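PDB 6M8M: putative large adhesion protein (Lap) involved in biofilm formation from Marinobacter hydrocarbonoclasticus ATCC 49840, which binds sugars such as glucose through a calcium-dependent PA14 domain and probably contributes to cell adhesion in biofilms. Local coordinates for residues Asp86-Gln94 / Asp107-Val116; Asp137-Gly145 / Leu167-Val178. All blocks are in the same frame, centred on the assembly; numbering follows the deposited sequence.

Overall arrangement
Both contacts lie within the PA14 domain and come in series along the chain: contact 1 (86-94 with 107-116) closes before contact 2 (137-145 with 167-178) opens. Their centres are about 25 Å apart, on opposite sides of the chain's centre, yet they share one antiparallel sheet, where strands 113-122 and 174-181 are neighbours and Val116 packs against Val178. Contact 1 sets the turn and helix start of 86-94 against the calcium-binding loop leading into strand 113-122; contact 2 pairs strand 139-143 with strand 174-181. Asp137 of contact 2 binds the calcium that holds glucose; the Asp86 side chain lies about 7 Å from that sugar (nearest atoms). One sheet thus links both contacts near the glucose site.

Contact 1: residues Asp86-Gln94 / Asp107-Val116; sequences DLGGNGKVQ and DPENSSDAIV. With CA (calcium ion), chain C; CA (calcium ion), chain D.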
ATOM      1  N   ASP A  86       1.095 -16.314   4.930  1.00  7.13           N
ATOM      2  CA  ASP A  86       0.347 -15.650   3.875  1.00  5.89           C
ATOM      3  C   ASP A  86      -0.505 -14.502   4.402  1.00  6.06           C
ATOM      4  O   ASP A  86      -1.309 -14.683   5.328  1.00  6.42           O
ATOM      5  CB  ASP A  86      -0.600 -16.581   3.106  1.00  7.20           C
ATOM      6  CG  ASP A  86       0.063 -17.834   2.565  1.00  8.83           C
ATOM      7  OD1 ASP A  86       1.290 -17.857   2.321  1.00  9.63           O
ATOM      8  OD2 ASP A  86      -0.674 -18.819   2.346  1.00  9.15           O
ATOM      9  N   LEU A  87      -0.393 -13.327   3.780  1.00  5.72           N
ATOM     10  CA  LEU A  87      -1.307 -12.241   4.109  1.00  4.72           C
ATOM     11  C   LEU A  87      -2.754 -12.663   3.915  1.00  4.88           C
ATOM     12  O   LEU A  87      -3.636 -12.211   4.652  1.00  5.43           O
ATOM     13  CB  LEU A  87      -0.985 -11.018   3.258  1.00  5.54           C
ATOM     14  CG  LEU A  87      -1.887  -9.813   3.462  1.00  6.09           C
ATOM     15  CD1 LEU A  87      -1.972  -9.420   4.931  1.00  6.61           C
ATOM     16  CD2 LEU A  87      -1.368  -8.635   2.648  1.00  6.05           C
ATOM     17  N   GLY A  88      -3.019 -13.531   2.939  1.00  5.04           N
ATOM     18  CA  GLY A  88      -4.352 -14.028   2.699  1.00  6.11           C
ATOM     19  C   GLY A  88      -4.810 -15.160   3.591  1.00  5.59           C
ATOM     20  O   GLY A  88      -5.925 -15.663   3.421  1.00  6.24           O
ATOM     21  N   GLY A  89      -4.002 -15.581   4.544  1.00  5.64           N
ATOM     22  CA  GLY A  89      -4.394 -16.652   5.436  1.00  6.53           C
ATOM     23  C   GLY A  89      -5.431 -16.219   6.453  1.00  5.73           C
ATOM     24  O   GLY A  89      -5.657 -15.041   6.705  1.00  6.41           O
ATOM     25  N   ASN A  90      -6.067 -17.206   7.087  1.00  6.95           N
ATOM     26  CA  ASN A  90      -7.116 -16.920   8.061  1.00  7.29           C
ATOM     27  C   ASN A  90      -6.592 -15.991   9.153  1.00  7.40           C
ATOM     28  O   ASN A  90      -5.566 -16.267   9.775  1.00  7.67           O
ATOM     29  CB  ASN A  90      -7.625 -18.231   8.666  1.00  7.21           C
ATOM     30  CG  ASN A  90      -9.019 -18.099   9.279  1.00  8.74           C
ATOM     31  OD1 ASN A  90      -9.932 -17.525   8.702  1.00  8.40           O
ATOM     32  ND2 ASN A  90      -9.190 -18.698  10.453  1.00 13.85           N
ATOM     33  N   GLY A  91      -7.300 -14.888   9.374  1.00  6.46           N
ATOM     34  CA  GLY A  91      -6.954 -13.921  10.391  1.00  6.95           C
ATOM     35  C   GLY A  91      -5.757 -13.054  10.087  1.00  6.32           C
ATOM     36  O   GLY A  91      -5.410 -12.199  10.902  1.00  7.12           O
ATOM     37  N   LYS A  92      -5.108 -13.232   8.941  1.00  5.84           N
ATOM     38  CA  LYS A  92      -3.798 -12.616   8.739  1.00  5.60           C
ATOM     39  C   LYS A  92      -3.877 -11.138   8.362  1.00  6.32           C
ATOM     40  O   LYS A  92      -3.057 -10.344   8.836  1.00  6.48           O
ATOM     41  CB  LYS A  92      -2.971 -13.436   7.737  1.00  6.00           C
ATOM     42  CG  LYS A  92      -2.569 -14.803   8.274  1.00  7.14           C
ATOM     43  CD  LYS A  92      -1.496 -14.660   9.358  1.00  9.40           C
ATOM     44  CE  LYS A  92      -1.206 -15.962  10.087  1.00 14.16           C
ATOM     45  NZ  LYS A  92      -0.940 -17.094   9.181  1.00 21.47           N
ATOM     46  N   VAL A  93      -4.843 -10.725   7.543  1.00  5.99           N
ATOM     47  CA  VAL A  93      -4.923  -9.305   7.218  1.00  6.07           C
ATOM     48  C   VAL A  93      -5.255  -8.514   8.477  1.00  5.33           C
ATOM     49  O   VAL A  93      -4.763  -7.396   8.667  1.00  6.06           O
ATOM     50  CB  VAL A  93      -5.890  -9.006   6.054  1.00  5.79           C
ATOM     51  CG1 VAL A  93      -7.318  -9.359   6.378  1.00  7.67           C
ATOM     52  CG2 VAL A  93      -5.776  -7.537   5.664  1.00  6.54           C
ATOM     53  N   GLN A  94      -6.063  -9.083   9.376  1.00  5.85           N
ATOM     54  CA  GLN A  94      -6.373  -8.401  10.625  1.00  6.13           C
ATOM     55  C   GLN A  94      -5.102  -8.170  11.436  1.00  6.46           C
ATOM     56  O   GLN A  94      -4.855  -7.057  11.917  1.00  7.66           O
ATOM     57  CB  GLN A  94      -7.398  -9.208  11.419  1.00  7.87           C
ATOM     58  CG  GLN A  94      -8.801  -9.209  10.826  1.00  6.86           C
ATOM     59  CD  GLN A  94      -9.016 -10.208   9.705  1.00  6.23           C
ATOM     60  OE1 GLN A  94      -8.183 -11.069   9.430  1.00  6.68           O
ATOM     61  NE2 GLN A  94     -10.167 -10.104   9.065  1.00  7.36           N
ATOM     62  N   ASP A 107     -14.487  -9.323   7.249  1.00  6.87           N
ATOM     63  CA  ASP A 107     -13.368 -10.256   7.177  1.00  6.41           C
ATOM     64  C   ASP A 107     -13.354 -10.812   5.760  1.00  7.08           C
ATOM     65  O   ASP A 107     -14.246 -11.602   5.406  1.00  7.77           O
ATOM     66  CB  ASP A 107     -13.535 -11.369   8.191  1.00  7.61           C
ATOM     67  CG  ASP A 107     -12.392 -12.372   8.168  1.00  8.00           C
ATOM     68  OD1 ASP A 107     -11.469 -12.220   7.331  1.00  7.12           O
ATOM     69  OD2 ASP A 107     -12.394 -13.321   8.993  1.00  9.09           O
ATOM     70  N   PRO A 108     -12.430 -10.398   4.905  1.00  6.32           N
ATOM     71  CA  PRO A 108     -12.445 -10.878   3.522  1.00  7.46           C
ATOM     72  C   PRO A 108     -12.112 -12.359   3.448  1.00  6.16           C
ATOM     73  O   PRO A 108     -11.494 -12.926   4.342  1.00  6.66           O
ATOM     74  CB  PRO A 108     -11.365 -10.033   2.845  1.00  8.21           C
ATOM     75  CG  PRO A 108     -10.406  -9.726   3.947  1.00  7.12           C
ATOM     76  CD  PRO A 108     -11.231  -9.596   5.212  1.00  7.30           C
ATOM     77  N   GLU A 109     -12.532 -12.986   2.359  1.00  7.15           N
ATOM     78  CA  GLU A 109     -12.218 -14.391   2.153  1.00  7.04           C
ATOM     79  C   GLU A 109     -10.713 -14.606   2.173  1.00  6.35           C
ATOM     80  O   GLU A 109      -9.932 -13.709   1.836  1.00  7.04           O
ATOM     81  CB  GLU A 109     -12.804 -14.861   0.821  1.00  9.04           C
ATOM     82  CG  GLU A 109     -12.134 -14.250  -0.386  1.00 10.61           C
ATOM     83  CD  GLU A 109     -12.971 -14.370  -1.652  1.00 16.61           C
ATOM     84  OE1 GLU A 109     -13.959 -13.614  -1.794  1.00 21.14           O
ATOM     85  OE2 GLU A 109     -12.645 -15.217  -2.503  1.00 16.06           O
ATOM     86  N   ASN A 110     -10.313 -15.793   2.602  1.00  6.40           N
ATOM     87  CA  ASN A 110      -8.908 -16.169   2.622  1.00  6.59           C
ATOM     88  C   ASN A 110      -8.441 -16.610   1.233  1.00  6.48           C
ATOM     89  O   ASN A 110      -9.228 -17.081   0.409  1.00  7.30           O
ATOM     90  CB  ASN A 110      -8.701 -17.316   3.600  1.00  7.11           C
ATOM     91  CG  ASN A 110      -9.138 -16.962   5.009  1.00  7.05           C
ATOM     92  OD1 ASN A 110      -9.113 -15.797   5.408  1.00  6.60           O
ATOM     93  ND2 ASN A 110      -9.556 -17.958   5.765  1.00  7.94           N
ATOM     94  N   SER A 111      -7.143 -16.453   0.972  1.00  5.74           N
ATOM     95  CA  SER A 111      -6.604 -16.786  -0.334  1.00  6.07           C
ATOM     96  C   SER A 111      -5.096 -16.951  -0.256  1.00  5.48           C
ATOM     97  O   SER A 111      -4.459 -16.616   0.743  1.00  5.87           O
ATOM     98  CB  SER A 111      -6.954 -15.710  -1.360  1.00  6.06           C
ATOM     99  OG  SER A 111      -6.414 -14.449  -0.978  1.00  6.41           O
ATOM    100  N   SER A 112      -4.525 -17.445  -1.354  1.00  5.51           N
ATOM    101  CA  SER A 112      -3.088 -17.678  -1.429  1.00  5.71           C
ATOM    102  C   SER A 112      -2.301 -16.377  -1.471  1.00  4.90           C
ATOM    103  O   SER A 112      -1.209 -16.288  -0.892  1.00  5.75           O
ATOM    104  CB  SER A 112      -2.775 -18.519  -2.669  1.00  5.28           C
ATOM    105  OG  SER A 112      -3.169 -17.862  -3.861  1.00  5.53           O
ATOM    106  N   ASP A 113      -2.800 -15.386  -2.204  1.00  4.46           N
ATOM    107  CA  ASP A 113      -2.117 -14.135  -2.482  1.00  4.47           C
ATOM    108  C   ASP A 113      -3.037 -12.995  -2.059  1.00  4.31           C
ATOM    109  O   ASP A 113      -4.248 -13.166  -1.909  1.00  5.25           O
ATOM    110  CB  ASP A 113      -1.794 -13.993  -3.974  1.00  4.82           C
ATOM    111  CG  ASP A 113      -0.814 -15.054  -4.506  1.00  4.95           C
ATOM    112  OD1 ASP A 113      -1.019 -16.273  -4.279  1.00  5.56           O
ATOM    113  OD2 ASP A 113       0.173 -14.675  -5.174  1.00  5.10           O
ATOM    114  N   ALA A 114      -2.490 -11.791  -1.938  1.00  4.17           N
ATOM    115  CA  ALA A 114      -3.303 -10.670  -1.484  1.00  4.68           C
ATOM    116  C   ALA A 114      -2.745  -9.368  -2.025  1.00  3.83           C
ATOM    117  O   ALA A 114      -1.540  -9.220  -2.211  1.00  4.83           O
ATOM    118  CB  ALA A 114      -3.350 -10.625   0.038  1.00  6.41           C
ATOM    119  N   ILE A 115      -3.644  -8.410  -2.239  1.00  4.27           N
ATOM    120  CA  ILE A 115      -3.307  -7.100  -2.779  1.00  4.79           C
ATOM    121  C   ILE A 115      -3.922  -6.044  -1.876  1.00  4.74           C
ATOM    122  O   ILE A 115      -5.079  -6.181  -1.450  1.00  5.22           O
ATOM    123  CB  ILE A 115      -3.861  -6.947  -4.210  1.00  5.01           C
ATOM    124  CG1 ILE A 115      -3.187  -7.935  -5.167  1.00  5.74           C
ATOM    125  CG2 ILE A 115      -3.699  -5.531  -4.724  1.00  6.08           C
ATOM    126  CD1 ILE A 115      -3.950  -8.173  -6.446  1.00  7.13           C
ATOM    127  N   VAL A 116      -3.167  -4.972  -1.616  1.00  4.35           N
ATOM    128  CA  VAL A 116      -3.681  -3.807  -0.901  1.00  5.14           C
ATOM    129  C   VAL A 116      -3.486  -2.587  -1.782  1.00  5.32           C
ATOM    130  O   VAL A 116      -2.416  -2.403  -2.379  1.00  6.18           O
ATOM    131  CB  VAL A 116      -2.953  -3.611   0.443  1.00  5.32           C
ATOM    132  CG1 VAL A 116      -3.417  -2.331   1.129  1.00  8.13           C
ATOM    133  CG2 VAL A 116      -3.149  -4.814   1.329  1.00  8.04           C
TER
HETATM  134 CA    CA C 302     -10.189 -13.814   6.088  1.00  6.14          CA
HETATM  135 CA    CA D 303       1.261 -16.911  -4.829  1.00  4.59          CA
HETATM  136  O   HOH W   1      -3.346 -18.619   2.312  1.00 11.57           O
HETATM  137  O   HOH W   2      -1.147 -13.971   0.739  1.00  6.08           O
HETATM  138  O   HOH W   3     -10.193 -14.819   8.349  1.00  7.57           O
HETATM  139  O   HOH W   4      -8.361 -12.780   7.248  1.00  6.98           O
HETATM  140  O   HOH W   5      -8.695 -12.854   4.412  1.00  7.08           O
HETATM  141  O   HOH W   6     -12.091 -15.267   5.994  1.00  8.62           O
HETATM  142  O   HOH W   7       3.437 -18.035  -4.567  1.00  5.56           O
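Asn90 and Asn110 meet with their amide planes 74° apart, and Asn110 ND2 donates to Asn90 OD1 at 3.0 Å. The other end of the Asn110 amide is turned to calcium, OD1 lying 2.4 Å from the ion, so one asparagine both binds metal and ties the two loops together. Gln94 reaches Asp107 at about a right angle: its chain bends at chi2 (82°), bringing NE2 within 3.0 Å of Asp107 OD1. The amide N-H arrives from above the carboxylate plane, at the same oxygen that binds the ion. Pro108 O completes the protein ligands, and four waters fill the remaining positions; one of them also donates to both Asn90 OD1 and Asp107 OD2, giving residues 86-94 a second-shell role.

Apolar and backbone contacts continue this join. Val93 CG1 touches the CG corner of the Pro108 ring at 3.9 Å, both beside Tyr42, while Leu87 sets CG over the small Ala114, 3.8 Å from its CB. On the Asn110 side of Leu87, Ser111 N donates to Gly88 O at 2.8 Å. Gly88, with no side chain, brings its CA to 3.2 Å from Ser111 O in a CA-H...O contact. Asp86 OD2 reaches Ser111 O through a water, while OD1 accepts from Gly184 N.

Asp113 grips a second calcium with both carboxylate oxygens, and Ser112 OG donates to Asp113 OD1 at 2.7 Å, bracing the carboxylate. Gln47, Asn53 and Gln182 complete the protein ligands of that site. The arrangement is that of calcium-binding loops at the edge of a PA14 beta-sandwich, where the ions probably order irregular segments.

Contact 2: residues Asp137-Gly145 / Leu167-Val178; sequences DGYRIEVNG and LTGDGPHSVEIV. With CA (calcium ion), chain E; BGC (beta-D-glucopyranose), chain B.
This is an antiparallel strand pair of the PA14 beta-sandwich whose leading end runs into the calcium-dependent glucose site. There Asp137 OD2 binds the ion at 2.4 Å, and glucose O1 and O2 bind the same ion, so the metal bridges protein and sugar; Asp137 OD1 also lies 2.6 Å from glucose O1. Asp136, Asp181, Gly183 and Ala185 supply the remaining protein ligands. Asp137 and Gly138 together oppose Trp180, forming a classic beta bulge.

Beyond the bulge, Arg140 with Val178 and Glu142 with Glu176 are hydrogen-bonded pairs, each joined by two backbone bonds. Ile141 with Ile177 and Val143 with Val175 are the non-hydrogen-bonded pairs. Their branched side chains, which suit extended backbone, share the buried face: Ile141 CG1 lies alongside Ile177 CG1 at 3.9 Å. Glu142 and Glu176 stand on the other face, their like charges probably eased by Lys61, which forms a salt bridge with Glu176.

At the far end, Asn144 turns the strand with a left-handed backbone (phi 52°), a shape asparagine tolerates well. Its CG lies anti to the carbonyl carbon (chi1 -75°), which carries ND2 to the edge of the His173 ring, 3.0 Å from ND1. The bond lies near both planes, though these stand 66° apart. OD1 accepts from Ser174 N above the carbonyl plane, so both amide ends are used; Asn144 N donates to Ser174 O. Leu167 CB and Gly171 CA cover opposite faces of the His173 ring.

Strand 139-143 is flanked by strands 174-181 and 146-151, and Ile141 packs on Phe131 and Val133 of strand 128-136, from the second sheet.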
ATOM      1  N   ASP A 137       5.670  -8.335  -0.427  1.00  3.97           N
ATOM      2  CA  ASP A 137       6.506  -8.429  -1.605  1.00  4.13           C
ATOM      3  C   ASP A 137       6.690  -7.077  -2.275  1.00  4.56           C
ATOM      4  O   ASP A 137       7.508  -6.284  -1.808  1.00  6.47           O
ATOM      5  CB  ASP A 137       5.906  -9.478  -2.552  1.00  4.07           C
ATOM      6  CG  ASP A 137       6.170 -10.880  -2.053  1.00  4.01           C
ATOM      7  OD1 ASP A 137       7.310 -11.367  -2.262  1.00  4.23           O
ATOM      8  OD2 ASP A 137       5.272 -11.466  -1.387  1.00  4.32           O
ATOM      9  N   GLY A 138       5.993  -6.821  -3.374  1.00  4.64           N
ATOM     10  CA  GLY A 138       6.217  -5.641  -4.178  1.00  4.77           C
ATOM     11  C   GLY A 138       5.202  -4.534  -3.966  1.00  4.02           C
ATOM     12  O   GLY A 138       4.205  -4.686  -3.270  1.00  4.34           O
ATOM     13  N   TYR A 139       5.481  -3.413  -4.622  1.00  3.83           N
ATOM     14  CA  TYR A 139       4.636  -2.239  -4.475  1.00  4.25           C
ATOM     15  C   TYR A 139       4.997  -1.201  -5.526  1.00  4.45           C
ATOM     16  O   TYR A 139       6.077  -1.230  -6.128  1.00  4.41           O
ATOM     17  CB  TYR A 139       4.771  -1.580  -3.084  1.00  4.36           C
ATOM     18  CG  TYR A 139       6.199  -1.193  -2.806  1.00  4.58           C
ATOM     19  CD1 TYR A 139       7.087  -2.126  -2.314  1.00  5.05           C
ATOM     20  CD2 TYR A 139       6.689   0.073  -3.111  1.00  4.84           C
ATOM     21  CE1 TYR A 139       8.411  -1.824  -2.104  1.00  4.86           C
ATOM     22  CE2 TYR A 139       8.041   0.389  -2.916  1.00  4.51           C
ATOM     23  CZ  TYR A 139       8.891  -0.575  -2.415  1.00  5.11           C
ATOM     24  OH  TYR A 139      10.232  -0.280  -2.222  1.00  5.40           O
ATOM     25  N   ARG A 140       4.085  -0.246  -5.702  1.00  4.13           N
ATOM     26  CA  ARG A 140       4.349   0.970  -6.456  1.00  4.65           C
ATOM     27  C   ARG A 140       3.617   2.116  -5.776  1.00  4.77           C
ATOM     28  O   ARG A 140       2.442   1.965  -5.410  1.00  5.55           O
ATOM     29  CB  ARG A 140       3.885   0.872  -7.906  1.00  6.10           C
ATOM     30  CG  ARG A 140       4.133   2.199  -8.653  1.00  8.64           C
ATOM     31  CD  ARG A 140       3.779   2.132 -10.108  1.00  9.53           C
ATOM     32  NE  ARG A 140       4.749   1.328 -10.832  1.00  8.80           N
ATOM     33  CZ  ARG A 140       4.600   0.956 -12.090  1.00 11.82           C
ATOM     34  NH1 ARG A 140       3.506   1.298 -12.765  1.00 14.37           N
ATOM     35  NH2 ARG A 140       5.528   0.218 -12.663  1.00 12.62           N
ATOM     36  N   ILE A 141       4.295   3.249  -5.617  1.00  4.47           N
ATOM     37  CA  ILE A 141       3.695   4.500  -5.161  1.00  4.62           C
ATOM     38  C   ILE A 141       3.734   5.494  -6.312  1.00  4.45           C
ATOM     39  O   ILE A 141       4.790   5.721  -6.909  1.00  5.05           O
ATOM     40  CB  ILE A 141       4.444   5.094  -3.949  1.00  5.12           C
ATOM     41  CG1 ILE A 141       4.582   4.049  -2.841  1.00  5.90           C
ATOM     42  CG2 ILE A 141       3.741   6.369  -3.487  1.00  5.55           C
ATOM     43  CD1 ILE A 141       5.179   4.566  -1.555  1.00  6.93           C
ATOM     44  N   GLU A 142       2.594   6.087  -6.611  1.00  5.45           N
ATOM     45  CA  GLU A 142       2.478   7.143  -7.607  1.00  5.90           C
ATOM     46  C   GLU A 142       1.933   8.402  -6.951  1.00  5.97           C
ATOM     47  O   GLU A 142       1.020   8.334  -6.120  1.00  7.22           O
ATOM     48  CB  GLU A 142       1.543   6.709  -8.739  1.00  8.37           C
ATOM     49  CG  GLU A 142       2.112   5.605  -9.603  1.00 11.22           C
ATOM     50  CD  GLU A 142       1.110   5.025 -10.587  1.00 23.58           C
ATOM     51  OE1 GLU A 142      -0.085   5.385 -10.509  1.00 27.89           O
ATOM     52  OE2 GLU A 142       1.524   4.206 -11.438  1.00 27.16           O
ATOM     53  N   VAL A 143       2.500   9.550  -7.300  1.00  5.64           N
ATOM     54  CA  VAL A 143       2.017  10.852  -6.848  1.00  6.68           C
ATOM     55  C   VAL A 143       1.688  11.640  -8.098  1.00  9.08           C
ATOM     56  O   VAL A 143       2.536  11.784  -8.990  1.00  9.24           O
ATOM     57  CB  VAL A 143       3.047  11.579  -5.978  1.00  8.76           C
ATOM     58  CG1 VAL A 143       2.612  13.025  -5.733  1.00  9.01           C
ATOM     59  CG2 VAL A 143       3.217  10.846  -4.652  1.00  8.09           C
ATOM     60  N   ASN A 144       0.439  12.090  -8.199  1.00 11.41           N
ATOM     61  CA  ASN A 144      -0.042  12.792  -9.386  1.00 14.12           C
ATOM     62  C   ASN A 144       0.261  11.985 -10.641  1.00 14.52           C
ATOM     63  O   ASN A 144       0.656  12.525 -11.682  1.00 17.84           O
ATOM     64  CB  ASN A 144       0.523  14.203  -9.452  1.00 18.96           C
ATOM     65  CG  ASN A 144      -0.161  15.138  -8.468  1.00 19.87           C
ATOM     66  OD1 ASN A 144      -1.378  15.081  -8.284  1.00 25.52           O
ATOM     67  ND2 ASN A 144       0.622  15.977  -7.805  1.00 19.36           N
ATOM     68  N   GLY A 145       0.079  10.670 -10.537  1.00 14.13           N
ATOM     69  CA  GLY A 145       0.207   9.769 -11.657  1.00 16.29           C
ATOM     70  C   GLY A 145       1.616   9.357 -12.018  1.00 17.49           C
ATOM     71  O   GLY A 145       1.784   8.547 -12.939  1.00 22.02           O
ATOM     72  N   LEU A 167       6.060  18.544  -5.657  1.00  6.76           N
ATOM     73  CA  LEU A 167       4.644  18.663  -5.984  1.00  7.26           C
ATOM     74  C   LEU A 167       4.474  19.630  -7.146  1.00  7.49           C
ATOM     75  O   LEU A 167       5.149  20.654  -7.224  1.00  8.74           O
ATOM     76  CB  LEU A 167       3.863  19.122  -4.764  1.00  8.37           C
ATOM     77  CG  LEU A 167       3.984  18.221  -3.534  1.00  8.87           C
ATOM     78  CD1 LEU A 167       3.214  18.817  -2.356  1.00 11.18           C
ATOM     79  CD2 LEU A 167       3.498  16.818  -3.813  1.00 11.61           C
ATOM     80  N   THR A 168       3.585  19.274  -8.067  1.00  9.77           N
ATOM     81  CA  THR A 168       3.417  19.998  -9.324  1.00 12.72           C
ATOM     82  C   THR A 168       1.942  20.285  -9.558  1.00 15.16           C
ATOM     83  O   THR A 168       1.090  19.421  -9.334  1.00 19.38           O
ATOM     84  CB  THR A 168       4.004  19.166 -10.484  1.00 16.41           C
ATOM     85  OG1 THR A 168       5.402  18.927 -10.246  1.00 23.08           O
ATOM     86  CG2 THR A 168       3.855  19.887 -11.808  1.00 25.30           C
ATOM     87  N   GLY A 169       1.650  21.509 -10.013  1.00 15.27           N
ATOM     88  CA  GLY A 169       0.279  21.974 -10.105  1.00 21.04           C
ATOM     89  C   GLY A 169      -0.266  22.379  -8.748  1.00 16.76           C
ATOM     90  O   GLY A 169       0.412  22.325  -7.722  1.00 13.59           O
ATOM     91  N   ASP A 170      -1.539  22.782  -8.743  1.00 19.92           N
ATOM     92  CA  ASP A 170      -2.163  23.279  -7.523  1.00 25.31           C
ATOM     93  C   ASP A 170      -2.822  22.186  -6.695  1.00 28.47           C
ATOM     94  O   ASP A 170      -3.279  22.465  -5.581  1.00 30.75           O
ATOM     95  CB  ASP A 170      -3.197  24.361  -7.848  1.00 28.19           C
ATOM     96  N   GLY A 171      -2.879  20.960  -7.201  1.00 23.34           N
ATOM     97  CA  GLY A 171      -3.468  19.869  -6.462  1.00 25.22           C
ATOM     98  C   GLY A 171      -4.978  19.869  -6.561  1.00 27.96           C
ATOM     99  O   GLY A 171      -5.567  20.640  -7.324  1.00 32.62           O
ATOM    100  N   PRO A 172      -5.645  18.995  -5.790  1.00 20.38           N
ATOM    101  CA  PRO A 172      -5.053  18.067  -4.815  1.00 17.95           C
ATOM    102  C   PRO A 172      -3.988  17.156  -5.410  1.00 17.06           C
ATOM    103  O   PRO A 172      -3.992  16.845  -6.604  1.00 19.77           O
ATOM    104  CB  PRO A 172      -6.254  17.238  -4.334  1.00 21.80           C
ATOM    105  CG  PRO A 172      -7.290  17.397  -5.394  1.00 28.00           C
ATOM    106  CD  PRO A 172      -7.094  18.775  -5.953  1.00 23.76           C
ATOM    107  N   HIS A 173      -3.050  16.758  -4.566  1.00 12.02           N
ATOM    108  CA  HIS A 173      -1.914  15.942  -4.981  1.00 10.62           C
ATOM    109  C   HIS A 173      -2.246  14.496  -4.660  1.00  8.84           C
ATOM    110  O   HIS A 173      -2.111  14.046  -3.521  1.00  9.42           O
ATOM    111  CB  HIS A 173      -0.655  16.422  -4.282  1.00 10.79           C
ATOM    112  CG  HIS A 173      -0.312  17.835  -4.621  1.00 11.63           C
ATOM    113  ND1 HIS A 173       0.069  18.207  -5.887  1.00 12.60           N
ATOM    114  CD2 HIS A 173      -0.325  18.966  -3.879  1.00 14.93           C
ATOM    115  CE1 HIS A 173       0.292  19.511  -5.912  1.00 12.52           C
ATOM    116  NE2 HIS A 173       0.066  19.993  -4.705  1.00 14.73           N
ATOM    117  N   SER A 174      -2.667  13.767  -5.675  1.00  7.67           N
ATOM    118  CA  SER A 174      -3.109  12.404  -5.475  1.00  8.46           C
ATOM    119  C   SER A 174      -1.931  11.501  -5.149  1.00  6.86           C
ATOM    120  O   SER A 174      -0.816  11.690  -5.643  1.00  9.83           O
ATOM    121  CB  SER A 174      -3.786  11.900  -6.743  1.00 11.27           C
ATOM    122  OG  SER A 174      -2.834  11.792  -7.796  1.00 15.53           O
ATOM    123  N   VAL A 175      -2.179  10.524  -4.294  1.00  6.41           N
ATOM    124  CA  VAL A 175      -1.242   9.447  -4.020  1.00  6.52           C
ATOM    125  C   VAL A 175      -1.982   8.127  -4.164  1.00  6.14           C
ATOM    126  O   VAL A 175      -3.120   7.986  -3.702  1.00  6.86           O
ATOM    127  CB  VAL A 175      -0.566   9.613  -2.641  1.00  7.69           C
ATOM    128  CG1 VAL A 175      -1.576   9.645  -1.488  1.00  9.55           C
ATOM    129  CG2 VAL A 175       0.475   8.522  -2.431  1.00  8.72           C
ATOM    130  N   GLU A 176      -1.358   7.189  -4.869  1.00  5.98           N
ATOM    131  CA  GLU A 176      -1.911   5.859  -5.083  1.00  6.87           C
ATOM    132  C   GLU A 176      -0.815   4.851  -4.826  1.00  5.98           C
ATOM    133  O   GLU A 176       0.263   4.937  -5.424  1.00  7.06           O
ATOM    134  CB  GLU A 176      -2.455   5.683  -6.493  1.00  9.51           C
ATOM    135  CG  GLU A 176      -2.941   4.265  -6.757  1.00 13.42           C
ATOM    136  CD  GLU A 176      -3.722   4.117  -8.046  1.00 22.74           C
ATOM    137  OE1 GLU A 176      -4.491   5.039  -8.392  1.00 29.76           O
ATOM    138  OE2 GLU A 176      -3.571   3.064  -8.708  1.00 29.44           O
ATOM    139  N   ILE A 177      -1.086   3.911  -3.932  1.00  6.15           N
ATOM    140  CA  ILE A 177      -0.152   2.859  -3.557  1.00  5.76           C
ATOM    141  C   ILE A 177      -0.799   1.531  -3.872  1.00  4.89           C
ATOM    142  O   ILE A 177      -1.948   1.294  -3.471  1.00  5.51           O
ATOM    143  CB  ILE A 177       0.173   2.933  -2.056  1.00  6.27           C
ATOM    144  CG1 ILE A 177       0.809   4.282  -1.723  1.00  8.08           C
ATOM    145  CG2 ILE A 177       1.050   1.770  -1.622  1.00  8.43           C
ATOM    146  CD1 ILE A 177       0.641   4.688  -0.297  1.00 10.74           C
ATOM    147  N   VAL A 178      -0.071   0.659  -4.557  1.00  4.22           N
ATOM    148  CA  VAL A 178      -0.477  -0.737  -4.670  1.00  4.43           C
ATOM    149  C   VAL A 178       0.643  -1.586  -4.082  1.00  4.44           C
ATOM    150  O   VAL A 178       1.826  -1.240  -4.189  1.00  5.33           O
ATOM    151  CB  VAL A 178      -0.841  -1.173  -6.101  1.00  5.80           C
ATOM    152  CG1 VAL A 178      -1.990  -0.331  -6.646  1.00  7.70           C
ATOM    153  CG2 VAL A 178       0.358  -1.128  -7.005  1.00  8.42           C
TER
HETATM  154 CA    CA E 304       5.525 -12.655   0.718  1.00  4.48          CA
HETATM  155  C2  BGC B 301       8.386 -14.450   1.063  1.00  5.73           C
HETATM  156  C3  BGC B 301       9.718 -14.651   1.706  1.00  7.97           C
HETATM  157  C4  BGC B 301      10.699 -15.262   0.737  1.00  7.41           C
HETATM  158  C5  BGC B 301      10.784 -14.417  -0.526  1.00  8.26           C
HETATM  159  C6  BGC B 301      11.703 -14.970  -1.569  1.00  9.06           C
HETATM  160  C1  BGC B 301       8.537 -13.616  -0.198  1.00  5.97           C
HETATM  161  O1  BGC B 301       7.335 -13.481  -0.819  1.00  4.57           O
HETATM  162  O2  BGC B 301       7.445 -13.763   1.900  1.00  5.81           O
HETATM  163  O3  BGC B 301       9.583 -15.489   2.875  1.00 11.08           O
HETATM  164  O4  BGC B 301      12.003 -15.284   1.316  1.00 12.34           O
HETATM  165  O5  BGC B 301       9.456 -14.292  -1.129  1.00  6.57           O
HETATM  166  O6  BGC B 301      11.331 -16.268  -1.954  1.00  8.81           O
HETATM  167  O   HOH W   8      -1.134   9.407  -8.133  1.00 14.53           O
HETATM  168  O   HOH W   9      -2.163   7.327  -9.600  1.00 26.97           O